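Local coordinates for putative uncharacterized protein (Vibrio cholerae, PDB 4G7X), which is probably the N-terminal N1 domain of a minor coat protein pIII of phage CTXphi, which in filamentous phages helps the virion enter its bacterial host, at residues F26-P31 against N61-K66; S35-G40 against R93-Y98; G51-C56 against K66-P71. All coordinates share one frame; numbering follows the deposited sequence.

Contact 1 of 3, residues F26-P31 against N61-K66; sequences FGFGSP and NGDYCK
C65 reaches into the turn that follows F26, and its side chain can be traced from root to sulfur. CB lies 3.9 Å from G27 O. With SG anti to the carbonyl carbon and beside the backbone N (chi1 -56°), the sulfur is carried to 3.4 Å from G27 O. SG also packs against the backbone of the next residues, 3.7 Å from G29 N and close to F28 CA. It ends in a disulfide to C56 SG. The turn around the sulfur is type II, from G27 to S30, with G29 supplying the positive phi. G27 O is gripped twice by S30, through its OG at 2.7 Å and its backbone N, both from the same face of the carbonyl plane.

A second patch lies further out, where F28 meets the corner at D63. F28 CG is 3.6 Å from D63 CB, an off-centre CH-pi contact in which CB sits 30° from the ring normal. F28 CD2 comes obliquely to 3.5 Å from Y64 N, while Y64 O lies at the edge, in the ring plane. The carboxylate, turned 45° to the ring, has its polar partner outside, since D63 OD2 is hydrogen-bonded to S58 OG.

Next to both patches the backbones of F26 and C65 form an antiparallel hydrogen-bonded pair: F26 N donates to C65 O at 2.8 Å, and C65 N returns a bond to F26 O. The pairing joins strand 20-27 to strand 64-71. The disulfide ties C65 to strand 51-59, while the F26 side chain extends to V33, C84 and S90 in the loops beyond.

Contact 2 of 3, residues S35-G40 against R93-Y98; sequences SVLFDG and RCIYPY
F38 and Y98 both hold CG anti to the backbone N (chi1 175° and 168°); this carries each CG out from its backbone N, and the two rings meet obliquely. The contact runs from F38 CZ to Y98 CD1 at 3.6 Å; the planes are 55° apart, so the pair is neither a parallel stack nor a T. Y96 completes the cluster. Its ring lies beside that of F38, pointing the same way, with Y96 CD2 3.8 Å from F38 CD2 and near the F38 plane. P97 CD rests on one face of the Y96 ring, offset toward the rim, and Y96 OH is hydrogen-bonded to L25 O of strand 20-27. The root of Y96 is covered by V36, whose CG1, also anti to its own N, stands 3.6 Å from Y96 CB. The D39 carboxylate crosses Y98 obliquely, with D39 OD1 3.4 Å from Y98 CD2.

The backbones of strands 35-38 and 93-95 pair in parallel. C94 brackets V36, giving its N to S35 O and taking L37 N on its O at 3.0 Å; Y96 N then donates to L37 O at 2.9 Å. Where the strands part, a water bridges the gap, accepting from D39 N and donating to Y96 O at 2.7 Å.

V36 and C94 share the face turned toward strand 20-27 and the C84–C94 disulfide, whereas L37 and I95 occupy the other. The bonding from one residue to the neighbours of its partner is characteristic of parallel beta pairing, here closed at its C-terminal end by an aromatic cluster within the mixed, mainly antiparallel sheet of this N1-family domain.

Contact 3 of 3, residues G51-C56 against K66-P71; sequences GFVWSC and KGLYKP
The indole of W54 meets K66 and Y69 in two different ways. K66 O lies over one face of the ring, 3.3 Å above the plane and offset toward the rim. Y69 OH instead comes to the edge, near the ring plane, 3.4 Å from W54 CZ3. W54 is on the sheet face of G67, and chi1 171° puts its CG anti to the backbone N. W54 CE3 then lies 3.8 Å from G67 CA, an approach possible because glycine has no CB there. The phenol of Y69 has its polar partner outside the pair, being hydrogen-bonded to V33 O.

S55 and K66 share the opposite face. S55 OG stands 3.5 Å from K66 CE, alongside the extended lysine chain; both residues place the atom after CB between the backbone N and the carbonyl carbon. K66 NZ runs on to a hydrogen bond with the backbone of the partner protein chain in the assembly.

Backbone bonds fix the register. S55 N donates to K66 O at 3.0 Å and K66 N to S55 O at 2.8 Å, the signature of an antiparallel hydrogen-bonded pair. One step on, L68 N reaches V53 O at 3.0 Å, nearly along the C=O axis. A water donates weakly to both V53 O and K66 O, bridging the two carbonyls. The L68 side chain has two conformers, so its packing on V53 is less certain.

This is the hairpin of strands 51-59 and 64-71. At V53, the centre of an inverse gamma turn, the first strand breaks; strand 41-48 takes over beside L68 and K70, while strand 20-27 pairs with G67 and Y69 along the other edge.

How the contacts relate
Contacts 1 and 3 hold strand 64-71 in common and share K66: the first pairs it with strand 20-27, the second with strand 51-59, and the C56–C65 disulfide joins the two. Both are mostly buried and antiparallel, but contact 1 adds a turn packed against the C65 sulfur and an exposed F28–D63 corner, whereas contact 3 adds an indole; the other protein chain touches both. Contact 2 is parallel, only partly buried and more aromatic; no other chain of the assembly touches it. It lies across the chain's centre from contact 3. F26 of contact 1 links them, its ring packing on V36, C94 and Y96 and also on Y69.

Contact 1 of 3, residues F26-P31 against N61-K66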
ATOM      1  N   PHE A  26      -2.540 -11.737  -2.894  1.00  7.50           N
ATOM      2  CA  PHE A  26      -2.610 -13.044  -3.543  1.00  7.41           C
ATOM      3  C   PHE A  26      -2.900 -14.110  -2.506  1.00  7.47           C
ATOM      4  O   PHE A  26      -2.821 -13.860  -1.297  1.00  7.41           O
ATOM      5  CB  PHE A  26      -1.301 -13.365  -4.275  1.00  7.25           C
ATOM      6  CG  PHE A  26      -0.895 -12.315  -5.266  1.00  7.21           C
ATOM      7  CD1 PHE A  26      -1.402 -12.335  -6.560  1.00  7.13           C
ATOM      8  CD2 PHE A  26      -0.036 -11.287  -4.896  1.00  7.16           C
ATOM      9  CE1 PHE A  26      -1.045 -11.357  -7.476  1.00  7.22           C
ATOM     10  CE2 PHE A  26       0.322 -10.302  -5.804  1.00  7.20           C
ATOM     11  CZ  PHE A  26      -0.181 -10.337  -7.096  1.00  7.17           C
ATOM     12  N   GLY A  27      -3.230 -15.304  -2.984  1.00  7.75           N
ATOM     13  CA  GLY A  27      -3.443 -16.431  -2.098  1.00  8.25           C
ATOM     14  C   GLY A  27      -2.191 -16.840  -1.349  1.00  8.65           C
ATOM     15  O   GLY A  27      -1.067 -16.614  -1.809  1.00  8.49           O
ATOM     16  N   PHE A  28      -2.390 -17.437  -0.180  1.00  9.17           N
ATOM     17  CA  PHE A  28      -1.298 -17.955   0.625  1.00  9.90           C
ATOM     18  C   PHE A  28      -0.510 -18.989  -0.174  1.00  9.94           C
ATOM     19  O   PHE A  28      -1.084 -19.740  -0.972  1.00 10.23           O
ATOM     20  CB  PHE A  28      -1.881 -18.585   1.888  1.00 10.61           C
ATOM     21  CG  PHE A  28      -0.898 -18.744   3.011  1.00 11.40           C
ATOM     22  CD1 PHE A  28      -0.585 -20.013   3.491  1.00 11.93           C
ATOM     23  CD2 PHE A  28      -0.301 -17.632   3.610  1.00 11.75           C
ATOM     24  CE1 PHE A  28       0.311 -20.172   4.538  1.00 12.35           C
ATOM     25  CE2 PHE A  28       0.598 -17.786   4.655  1.00 12.20           C
ATOM     26  CZ  PHE A  28       0.904 -19.060   5.120  1.00 12.29           C
ATOM     27  N   GLY A  29       0.809 -18.995   0.007  1.00  9.83           N
ATOM     28  CA  GLY A  29       1.664 -19.958  -0.689  1.00  9.81           C
ATOM     29  C   GLY A  29       1.888 -19.645  -2.160  1.00  9.44           C
ATOM     30  O   GLY A  29       2.372 -20.482  -2.917  1.00  9.66           O
ATOM     31  N   SER A  30       1.538 -18.435  -2.581  1.00  9.12           N
ATOM     32  CA  SER A  30       1.828 -18.011  -3.944  1.00  8.70           C
ATOM     33  C   SER A  30       3.332 -17.848  -4.116  1.00  8.51           C
ATOM     34  O   SER A  30       4.020 -17.446  -3.176  1.00  8.56           O
ATOM     35  CB  SER A  30       1.174 -16.661  -4.244  1.00  8.51           C
ATOM     36  OG  SER A  30      -0.230 -16.778  -4.371  1.00  8.40           O
ATOM     37  N   PRO A  31       3.845 -18.142  -5.323  1.00  8.38           N
ATOM     38  CA  PRO A  31       5.188 -17.681  -5.639  1.00  8.26           C
ATOM     39  C   PRO A  31       5.168 -16.159  -5.649  1.00  8.17           C
ATOM     40  O   PRO A  31       4.087 -15.552  -5.639  1.00  8.21           O
ATOM     41  CB  PRO A  31       5.409 -18.217  -7.050  1.00  8.52           C
ATOM     42  CG  PRO A  31       4.038 -18.222  -7.641  1.00  8.66           C
ATOM     43  CD  PRO A  31       3.151 -18.663  -6.513  1.00  8.69           C
ATOM     44  N   ASN A  61      -6.568 -11.252   9.206  1.00 18.19           N
ATOM     45  CA  ASN A  61      -6.971 -10.983   7.828  1.00 18.29           C
ATOM     46  C   ASN A  61      -6.888 -12.235   6.948  1.00 17.88           C
ATOM     47  O   ASN A  61      -6.945 -12.148   5.721  1.00 18.87           O
ATOM     48  CB  ASN A  61      -6.131  -9.841   7.237  1.00 18.36           C
ATOM     49  CG  ASN A  61      -6.346  -8.516   7.957  1.00 18.69           C
ATOM     50  OD1 ASN A  61      -5.401  -7.908   8.465  1.00 18.69           O
ATOM     51  ND2 ASN A  61      -7.590  -8.067   8.010  1.00 19.03           N
ATOM     52  N   GLY A  62      -6.767 -13.398   7.588  1.00 17.09           N
ATOM     53  CA  GLY A  62      -6.687 -14.674   6.882  1.00 16.23           C
ATOM     54  C   GLY A  62      -5.273 -15.030   6.467  1.00 15.27           C
ATOM     55  O   GLY A  62      -4.299 -14.479   6.991  1.00 15.05           O
ATOM     56  N   ASP A  63      -5.171 -15.968   5.530  1.00 14.33           N
ATOM     57  CA  ASP A  63      -3.889 -16.407   4.986  1.00 13.66           C
ATOM     58  C   ASP A  63      -3.735 -15.833   3.590  1.00 12.33           C
ATOM     59  O   ASP A  63      -4.541 -16.103   2.702  1.00 12.69           O
ATOM     60  CB  ASP A  63      -3.825 -17.938   4.925  1.00 14.80           C
ATOM     61  CG  ASP A  63      -3.974 -18.595   6.287  1.00 15.85           C
ATOM     62  OD1 ASP A  63      -4.083 -19.838   6.330  1.00 17.78           O
ATOM     63  OD2 ASP A  63      -3.988 -17.885   7.312  1.00 16.65           O
ATOM     64  N   TYR A  64      -2.694 -15.029   3.397  1.00 10.95           N
ATOM     65  CA  TYR A  64      -2.526 -14.325   2.135  1.00 10.10           C
ATOM     66  C   TYR A  64      -1.090 -13.884   1.930  1.00  9.40           C
ATOM     67  O   TYR A  64      -0.276 -13.945   2.854  1.00  9.09           O
ATOM     68  CB  TYR A  64      -3.477 -13.119   2.062  1.00 10.14           C
ATOM     69  CG  TYR A  64      -3.123 -11.956   2.970  1.00 10.21           C
ATOM     70  CD1 TYR A  64      -2.524 -10.807   2.452  1.00 10.24           C
ATOM     71  CD2 TYR A  64      -3.415 -11.989   4.340  1.00 10.31           C
ATOM     72  CE1 TYR A  64      -2.211  -9.732   3.269  1.00 10.45           C
ATOM     73  CE2 TYR A  64      -3.101 -10.919   5.167  1.00 10.49           C
ATOM     74  CZ  TYR A  64      -2.503  -9.796   4.621  1.00 10.71           C
ATOM     75  OH  TYR A  64      -2.192  -8.722   5.422  1.00 11.34           O
ATOM     76  N   CYS A  65      -0.798 -13.451   0.709  1.00  8.73           N
ATOM     77  CA  CYS A  65       0.480 -12.827   0.385  1.00  8.50           C
ATOM     78  C   CYS A  65       0.246 -11.440  -0.202  1.00  8.06           C
ATOM     79  O   CYS A  65      -0.825 -11.149  -0.745  1.00  7.71           O
ATOM     80  CB  CYS A  65       1.275 -13.676  -0.611  1.00  8.94           C
ATOM     81  SG  CYS A  65       1.592 -15.377  -0.094  1.00  9.44           S
ATOM     82  N   LYS A  66       1.256 -10.589  -0.085  1.00  7.70           N
ATOM     83  CA  LYS A  66       1.187  -9.233  -0.611  1.00  7.54           C
ATOM     84  C   LYS A  66       2.519  -8.849  -1.223  1.00  7.39           C
ATOM     85  O   LYS A  66       3.578  -9.266  -0.750  1.00  7.28           O
ATOM     86  CB  LYS A  66       0.780  -8.225   0.475  1.00  7.66           C
ATOM     87  CG  LYS A  66       1.711  -8.173   1.678  1.00  7.66           C
ATOM     88  CD  LYS A  66       1.257  -7.134   2.696  1.00  7.84           C
ATOM     89  CE  LYS A  66       2.088  -7.212   3.966  1.00  8.07           C
ATOM     90  NZ  LYS A  66       1.740  -6.141   4.945  1.00  8.21           N
TER

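Contact 2 of 3, residues S35-G40 against R93-Y98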
ATOM      1  N   SER A  35       4.813 -10.354 -12.597  1.00  8.77           N
ATOM      2  CA  SER A  35       4.154  -9.364 -13.431  1.00  9.08           C
ATOM      3  C   SER A  35       2.655  -9.569 -13.367  1.00  8.83           C
ATOM      4  O   SER A  35       2.174 -10.702 -13.402  1.00  8.74           O
ATOM      5  CB  SER A  35       4.639  -9.456 -14.878  1.00  9.58           C
ATOM      6  OG  SER A  35       6.030  -9.183 -14.993  1.00 10.65           O
ATOM      7  N   VAL A  36       1.922  -8.465 -13.253  1.00  8.78           N
ATOM      8  CA  VAL A  36       0.473  -8.498 -13.130  1.00  8.81           C
ATOM      9  C   VAL A  36      -0.126  -7.445 -14.048  1.00  8.72           C
ATOM     10  O   VAL A  36       0.314  -6.289 -14.045  1.00  8.87           O
ATOM     11  CB  VAL A  36       0.009  -8.218 -11.682  1.00  8.92           C
ATOM     12  CG1 VAL A  36      -1.512  -8.166 -11.597  1.00  9.07           C
ATOM     13  CG2 VAL A  36       0.549  -9.268 -10.724  1.00  9.10           C
ATOM     14  N   LEU A  37      -1.121  -7.851 -14.828  1.00  8.71           N
ATOM     15  CA  LEU A  37      -1.930  -6.902 -15.579  1.00  8.85           C
ATOM     16  C   LEU A  37      -3.038  -6.389 -14.664  1.00  8.91           C
ATOM     17  O   LEU A  37      -4.028  -7.082 -14.408  1.00  8.90           O
ATOM     18  CB  LEU A  37      -2.480  -7.545 -16.850  1.00  9.08           C
ATOM     19  CG  LEU A  37      -3.147  -6.607 -17.859  1.00  9.26           C
ATOM     20  CD1 LEU A  37      -2.168  -5.553 -18.366  1.00  9.51           C
ATOM     21  CD2 LEU A  37      -3.689  -7.440 -19.007  1.00  9.58           C
ATOM     22  N   PHE A  38      -2.829  -5.181 -14.147  1.00  9.08           N
ATOM     23  CA  PHE A  38      -3.704  -4.599 -13.140  1.00  9.63           C
ATOM     24  C   PHE A  38      -4.390  -3.382 -13.717  1.00  9.78           C
ATOM     25  O   PHE A  38      -3.734  -2.386 -14.042  1.00  9.56           O
ATOM     26  CB  PHE A  38      -2.902  -4.212 -11.888  1.00 10.10           C
ATOM     27  CG  PHE A  38      -3.717  -3.494 -10.845  1.00 10.65           C
ATOM     28  CD1 PHE A  38      -3.716  -2.100 -10.775  1.00 11.12           C
ATOM     29  CD2 PHE A  38      -4.499  -4.208  -9.945  1.00 11.17           C
ATOM     30  CE1 PHE A  38      -4.476  -1.438  -9.820  1.00 11.56           C
ATOM     31  CE2 PHE A  38      -5.254  -3.550  -8.985  1.00 11.74           C
ATOM     32  CZ  PHE A  38      -5.244  -2.165  -8.923  1.00 11.78           C
ATOM     33  N   ASP A  39      -5.714  -3.470 -13.834  1.00 10.25           N
ATOM     34  CA  ASP A  39      -6.525  -2.376 -14.364  1.00 10.69           C
ATOM     35  C   ASP A  39      -5.976  -1.882 -15.718  1.00 10.11           C
ATOM     36  O   ASP A  39      -5.939  -0.681 -16.003  1.00 10.26           O
ATOM     37  CB  ASP A  39      -6.602  -1.246 -13.326  1.00 12.10           C
ATOM     38  CG  ASP A  39      -7.855  -0.401 -13.457  1.00 13.29           C
ATOM     39  OD1 ASP A  39      -8.885  -0.891 -13.969  1.00 14.06           O
ATOM     40  OD2 ASP A  39      -7.801   0.768 -13.028  1.00 14.69           O
ATOM     41  N   GLY A  40      -5.541  -2.836 -16.541  1.00  9.47           N
ATOM     42  CA  GLY A  40      -5.026  -2.552 -17.881  1.00  9.05           C
ATOM     43  C   GLY A  40      -3.553  -2.183 -17.952  1.00  8.79           C
ATOM     44  O   GLY A  40      -3.008  -2.054 -19.039  1.00  8.50           O
ATOM     45  N   ARG A  93       2.594 -14.889 -13.424  1.00  9.88           N
ATOM     46  CA  ARG A  93       2.177 -13.851 -14.373  1.00 10.10           C
ATOM     47  C   ARG A  93       0.686 -14.007 -14.556  1.00  9.58           C
ATOM     48  O   ARG A  93       0.215 -15.069 -14.959  1.00  9.67           O
ATOM     49  CB  ARG A  93       2.900 -13.977 -15.711  1.00 11.19           C
ATOM     50  CG  ARG A  93       4.342 -13.547 -15.624  1.00 12.70           C
ATOM     51  CD  ARG A  93       5.037 -13.519 -16.969  1.00 14.23           C
ATOM     52  NE  ARG A  93       6.339 -12.895 -16.770  1.00 15.91           N
ATOM     53  CZ  ARG A  93       7.391 -13.532 -16.263  1.00 16.69           C
ATOM     54  NH1 ARG A  93       7.299 -14.817 -15.951  1.00 17.65           N
ATOM     55  NH2 ARG A  93       8.535 -12.886 -16.080  1.00 17.73           N
ATOM     56  N   CYS A  94      -0.071 -12.969 -14.225  1.00  8.91           N
ATOM     57  CA  CYS A  94      -1.519 -13.118 -14.182  1.00  8.73           C
ATOM     58  C   CYS A  94      -2.258 -11.800 -14.352  1.00  8.68           C
ATOM     59  O   CYS A  94      -1.667 -10.729 -14.220  1.00  8.48           O
ATOM     60  CB  CYS A  94      -1.935 -13.818 -12.877  1.00  8.74           C
ATOM     61  SG  CYS A  94      -1.383 -13.010 -11.350  1.00  8.42           S
ATOM     62  N   ILE A  95      -3.549 -11.894 -14.659  1.00  8.78           N
ATOM     63  CA  ILE A  95      -4.412 -10.722 -14.786  1.00  9.08           C
ATOM     64  C   ILE A  95      -5.135 -10.516 -13.459  1.00  9.51           C
ATOM     65  O   ILE A  95      -5.763 -11.443 -12.944  1.00  9.28           O
ATOM     66  CB  ILE A  95      -5.420 -10.902 -15.948  1.00  9.07           C
ATOM     67  CG1 ILE A  95      -4.671 -11.140 -17.265  1.00  9.17           C
ATOM     68  CG2 ILE A  95      -6.359  -9.704 -16.042  1.00  9.06           C
ATOM     69  CD1 ILE A  95      -5.562 -11.521 -18.431  1.00  9.36           C
ATOM     70  N   TYR A  96      -5.036  -9.318 -12.888  1.00 10.18           N
ATOM     71  CA  TYR A  96      -5.656  -9.073 -11.583  1.00 11.49           C
ATOM     72  C   TYR A  96      -7.171  -8.865 -11.687  1.00 13.26           C
ATOM     73  O   TYR A  96      -7.640  -8.194 -12.605  1.00 14.09           O
ATOM     74  CB  TYR A  96      -4.996  -7.900 -10.851  1.00 10.98           C
ATOM     75  CG  TYR A  96      -5.035  -8.075  -9.347  1.00 10.44           C
ATOM     76  CD1 TYR A  96      -4.155  -8.949  -8.709  1.00 10.35           C
ATOM     77  CD2 TYR A  96      -5.964  -7.391  -8.569  1.00 10.43           C
ATOM     78  CE1 TYR A  96      -4.194  -9.131  -7.336  1.00 10.04           C
ATOM     79  CE2 TYR A  96      -6.010  -7.563  -7.195  1.00 10.07           C
ATOM     80  CZ  TYR A  96      -5.129  -8.439  -6.585  1.00 10.00           C
ATOM     81  OH  TYR A  96      -5.178  -8.605  -5.220  1.00  9.89           O
ATOM     82  N   PRO A  97      -7.943  -9.473 -10.761  1.00 15.08           N
ATOM     83  CA  PRO A  97      -9.397  -9.261 -10.734  1.00 17.16           C
ATOM     84  C   PRO A  97      -9.805  -7.996  -9.965  1.00 19.87           C
ATOM     85  O   PRO A  97     -10.478  -8.080  -8.932  1.00 21.63           O
ATOM     86  CB  PRO A  97      -9.924 -10.528 -10.049  1.00 16.67           C
ATOM     87  CG  PRO A  97      -8.798 -11.005  -9.197  1.00 16.10           C
ATOM     88  CD  PRO A  97      -7.515 -10.532  -9.825  1.00 15.21           C
ATOM     89  N   TYR A  98      -9.410  -6.834 -10.484  1.00 22.93           N
ATOM     90  CA  TYR A  98      -9.676  -5.542  -9.837  1.00 25.87           C
ATOM     91  C   TYR A  98     -11.085  -4.983 -10.095  1.00 27.92           C
ATOM     92  O   TYR A  98     -11.631  -5.136 -11.194  1.00 28.42           O
ATOM     93  CB  TYR A  98      -8.609  -4.516 -10.250  1.00 25.78           C
ATOM     94  CG  TYR A  98      -8.929  -3.083  -9.872  1.00 26.16           C
ATOM     95  CD1 TYR A  98      -8.748  -2.626  -8.565  1.00 25.98           C
ATOM     96  CD2 TYR A  98      -9.421  -2.186 -10.821  1.00 26.17           C
ATOM     97  CE1 TYR A  98      -9.045  -1.316  -8.216  1.00 26.52           C
ATOM     98  CE2 TYR A  98      -9.720  -0.875 -10.482  1.00 26.53           C
ATOM     99  CZ  TYR A  98      -9.529  -0.445  -9.180  1.00 26.86           C
ATOM    100  OH  TYR A  98      -9.826   0.857  -8.845  1.00 27.63           O
TER
HETATM  101  O   HOH W   1      -7.335  -5.547 -13.209  1.00 23.69           O

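Contact 3 of 3, residues G51-C56 against K66-P71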
ATOM      1  N   GLY A  51      15.669  -7.388  -1.061  1.00 11.51           N
ATOM      2  CA  GLY A  51      15.038  -8.396  -1.911  1.00 10.36           C
ATOM      3  C   GLY A  51      13.700  -7.909  -2.423  1.00  9.53           C
ATOM      4  O   GLY A  51      13.398  -6.715  -2.353  1.00  9.34           O
ATOM      5  N   PHE A  52      12.896  -8.829  -2.945  1.00  8.78           N
ATOM      6  CA  PHE A  52      11.561  -8.464  -3.405  1.00  8.46           C
ATOM      7  C   PHE A  52      10.735  -7.920  -2.248  1.00  8.01           C
ATOM      8  O   PHE A  52      10.822  -8.417  -1.126  1.00  8.05           O
ATOM      9  CB  PHE A  52      10.867  -9.664  -4.049  1.00  8.57           C
ATOM     10  CG  PHE A  52      11.503 -10.098  -5.335  1.00  8.81           C
ATOM     11  CD1 PHE A  52      12.199 -11.300  -5.411  1.00  9.08           C
ATOM     12  CD2 PHE A  52      11.427  -9.291  -6.461  1.00  9.05           C
ATOM     13  CE1 PHE A  52      12.793 -11.690  -6.604  1.00  9.28           C
ATOM     14  CE2 PHE A  52      12.021  -9.672  -7.654  1.00  9.24           C
ATOM     15  CZ  PHE A  52      12.708 -10.875  -7.725  1.00  9.31           C
ATOM     16  N   VAL A  53       9.950  -6.884  -2.524  1.00  7.72           N
ATOM     17  CA  VAL A  53       9.104  -6.278  -1.500  1.00  7.55           C
ATOM     18  C   VAL A  53       7.792  -7.064  -1.457  1.00  7.38           C
ATOM     19  O   VAL A  53       6.792  -6.687  -2.068  1.00  7.41           O
ATOM     20  CB  VAL A  53       8.878  -4.775  -1.748  1.00  7.58           C
ATOM     21  CG1 VAL A  53       8.197  -4.148  -0.540  1.00  7.82           C
ATOM     22  CG2 VAL A  53      10.204  -4.077  -2.031  1.00  7.61           C
ATOM     23  N   TRP A  54       7.837  -8.163  -0.710  1.00  7.19           N
ATOM     24  CA  TRP A  54       6.844  -9.231  -0.749  1.00  7.35           C
ATOM     25  C   TRP A  54       6.848  -9.944   0.568  1.00  7.66           C
ATOM     26  O   TRP A  54       7.910 -10.184   1.138  1.00  7.82           O
ATOM     27  CB  TRP A  54       7.216 -10.223  -1.850  1.00  7.00           C
ATOM     28  CG  TRP A  54       6.397 -11.490  -1.852  1.00  6.71           C
ATOM     29  CD1 TRP A  54       6.576 -12.620  -1.056  1.00  6.67           C
ATOM     30  CD2 TRP A  54       5.237 -11.793  -2.694  1.00  6.62           C
ATOM     31  NE1 TRP A  54       5.630 -13.570  -1.332  1.00  6.67           N
ATOM     32  CE2 TRP A  54       4.795 -13.139  -2.311  1.00  6.56           C
ATOM     33  CE3 TRP A  54       4.546 -11.111  -3.687  1.00  6.49           C
ATOM     34  CZ2 TRP A  54       3.716 -13.755  -2.922  1.00  6.60           C
ATOM     35  CZ3 TRP A  54       3.453 -11.738  -4.290  1.00  6.58           C
ATOM     36  CH2 TRP A  54       3.046 -13.027  -3.912  1.00  6.52           C
ATOM     37  N   SER A  55       5.667 -10.315   1.058  1.00  8.17           N
ATOM     38  CA  SER A  55       5.578 -11.191   2.226  1.00  8.86           C
ATOM     39  C   SER A  55       4.273 -11.969   2.239  1.00  9.30           C
ATOM     40  O   SER A  55       3.294 -11.549   1.629  1.00  9.39           O
ATOM     41  CB  SER A  55       5.752 -10.397   3.527  1.00  9.10           C
ATOM     42  OG  SER A  55       4.737  -9.424   3.686  1.00  9.59           O
ATOM     43  N   CYS A  56       4.278 -13.115   2.916  1.00 10.25           N
ATOM     44  CA  CYS A  56       3.049 -13.876   3.154  1.00 11.28           C
ATOM     45  C   CYS A  56       2.744 -13.879   4.653  1.00 12.15           C
ATOM     46  O   CYS A  56       3.660 -13.997   5.477  1.00 13.02           O
ATOM     47  CB  CYS A  56       3.136 -15.296   2.574  1.00 11.30           C
ATOM     48  SG  CYS A  56       3.436 -15.349   0.783  1.00 11.43           S
ATOM     49  N   LYS A  66       1.256 -10.589  -0.085  1.00  7.70           N
ATOM     50  CA  LYS A  66       1.187  -9.233  -0.611  1.00  7.54           C
ATOM     51  C   LYS A  66       2.519  -8.849  -1.223  1.00  7.39           C
ATOM     52  O   LYS A  66       3.578  -9.266  -0.750  1.00  7.28           O
ATOM     53  CB  LYS A  66       0.780  -8.225   0.475  1.00  7.66           C
ATOM     54  CG  LYS A  66       1.711  -8.173   1.678  1.00  7.66           C
ATOM     55  CD  LYS A  66       1.257  -7.134   2.696  1.00  7.84           C
ATOM     56  CE  LYS A  66       2.088  -7.212   3.966  1.00  8.07           C
ATOM     57  NZ  LYS A  66       1.740  -6.141   4.945  1.00  8.21           N
ATOM     58  N   GLY A  67       2.448  -8.047  -2.276  1.00  7.28           N
ATOM     59  CA  GLY A  67       3.634  -7.485  -2.917  1.00  7.44           C
ATOM     60  C   GLY A  67       3.409  -6.038  -3.305  1.00  7.48           C
ATOM     61  O   GLY A  67       2.258  -5.594  -3.421  1.00  7.34           O
ATOM     62  N   LEU A  68       4.505  -5.295  -3.473  0.50  7.55           N
ATOM     63  CA  LEU A  68       4.466  -3.931  -4.009  0.50  7.66           C
ATOM     64  C   LEU A  68       4.845  -3.947  -5.478  0.50  7.60           C
ATOM     65  O   LEU A  68       5.812  -4.608  -5.862  0.50  7.48           O
ATOM     66  CB  LEU A  68       5.421  -3.004  -3.256  0.50  7.87           C
ATOM     67  CG  LEU A  68       4.965  -2.430  -1.917  0.50  8.00           C
ATOM     68  CD1 LEU A  68       5.900  -1.310  -1.486  0.50  8.09           C
ATOM     69  CD2 LEU A  68       3.531  -1.928  -1.996  0.50  8.16           C
ATOM     70  N   TYR A  69       4.086  -3.206  -6.284  1.00  7.56           N
ATOM     71  CA  TYR A  69       4.190  -3.237  -7.749  1.00  7.73           C
ATOM     72  C   TYR A  69       4.206  -1.852  -8.373  1.00  8.14           C
ATOM     73  O   TYR A  69       3.520  -0.941  -7.900  1.00  8.26           O
ATOM     74  CB  TYR A  69       3.008  -4.040  -8.335  1.00  7.42           C
ATOM     75  CG  TYR A  69       3.083  -5.506  -7.982  1.00  7.24           C
ATOM     76  CD1 TYR A  69       3.631  -6.429  -8.868  1.00  7.21           C
ATOM     77  CD2 TYR A  69       2.644  -5.965  -6.739  1.00  7.13           C
ATOM     78  CE1 TYR A  69       3.741  -7.772  -8.528  1.00  7.17           C
ATOM     79  CE2 TYR A  69       2.749  -7.303  -6.390  1.00  7.14           C
ATOM     80  CZ  TYR A  69       3.297  -8.204  -7.283  1.00  7.12           C
ATOM     81  OH  TYR A  69       3.424  -9.533  -6.915  1.00  7.10           O
ATOM     82  N   LYS A  70       4.988  -1.705  -9.440  0.50  8.32           N
ATOM     83  CA  LYS A  70       5.022  -0.473 -10.226  0.50  8.71           C
ATOM     84  C   LYS A  70       4.958  -0.800 -11.716  0.50  8.75           C
ATOM     85  O   LYS A  70       5.380  -1.884 -12.124  0.50  8.57           O
ATOM     86  CB  LYS A  70       6.278   0.341  -9.900  0.50  9.08           C
ATOM     87  CG  LYS A  70       6.191   1.086  -8.579  0.50  9.54           C
ATOM     88  CD  LYS A  70       7.486   1.810  -8.247  0.50  9.91           C
ATOM     89  CE  LYS A  70       7.683   3.025  -9.133  0.50  9.97           C
ATOM     90  NZ  LYS A  70       8.674   3.966  -8.538  0.50 10.22           N
ATOM     91  N   PRO A  71       4.426   0.129 -12.535  1.00  8.88           N
ATOM     92  CA  PRO A  71       4.329  -0.114 -13.986  1.00  9.18           C
ATOM     93  C   PRO A  71       5.675  -0.347 -14.649  1.00  9.58           C
ATOM     94  O   PRO A  71       6.670   0.301 -14.288  1.00  9.77           O
ATOM     95  CB  PRO A  71       3.720   1.187 -14.525  1.00  9.10           C
ATOM     96  CG  PRO A  71       2.994   1.774 -13.373  1.00  9.04           C
ATOM     97  CD  PRO A  71       3.815   1.423 -12.164  1.00  9.01           C
TER
HETATM   98  O   HOH W   2       4.859  -6.189   0.126  1.00 12.43           O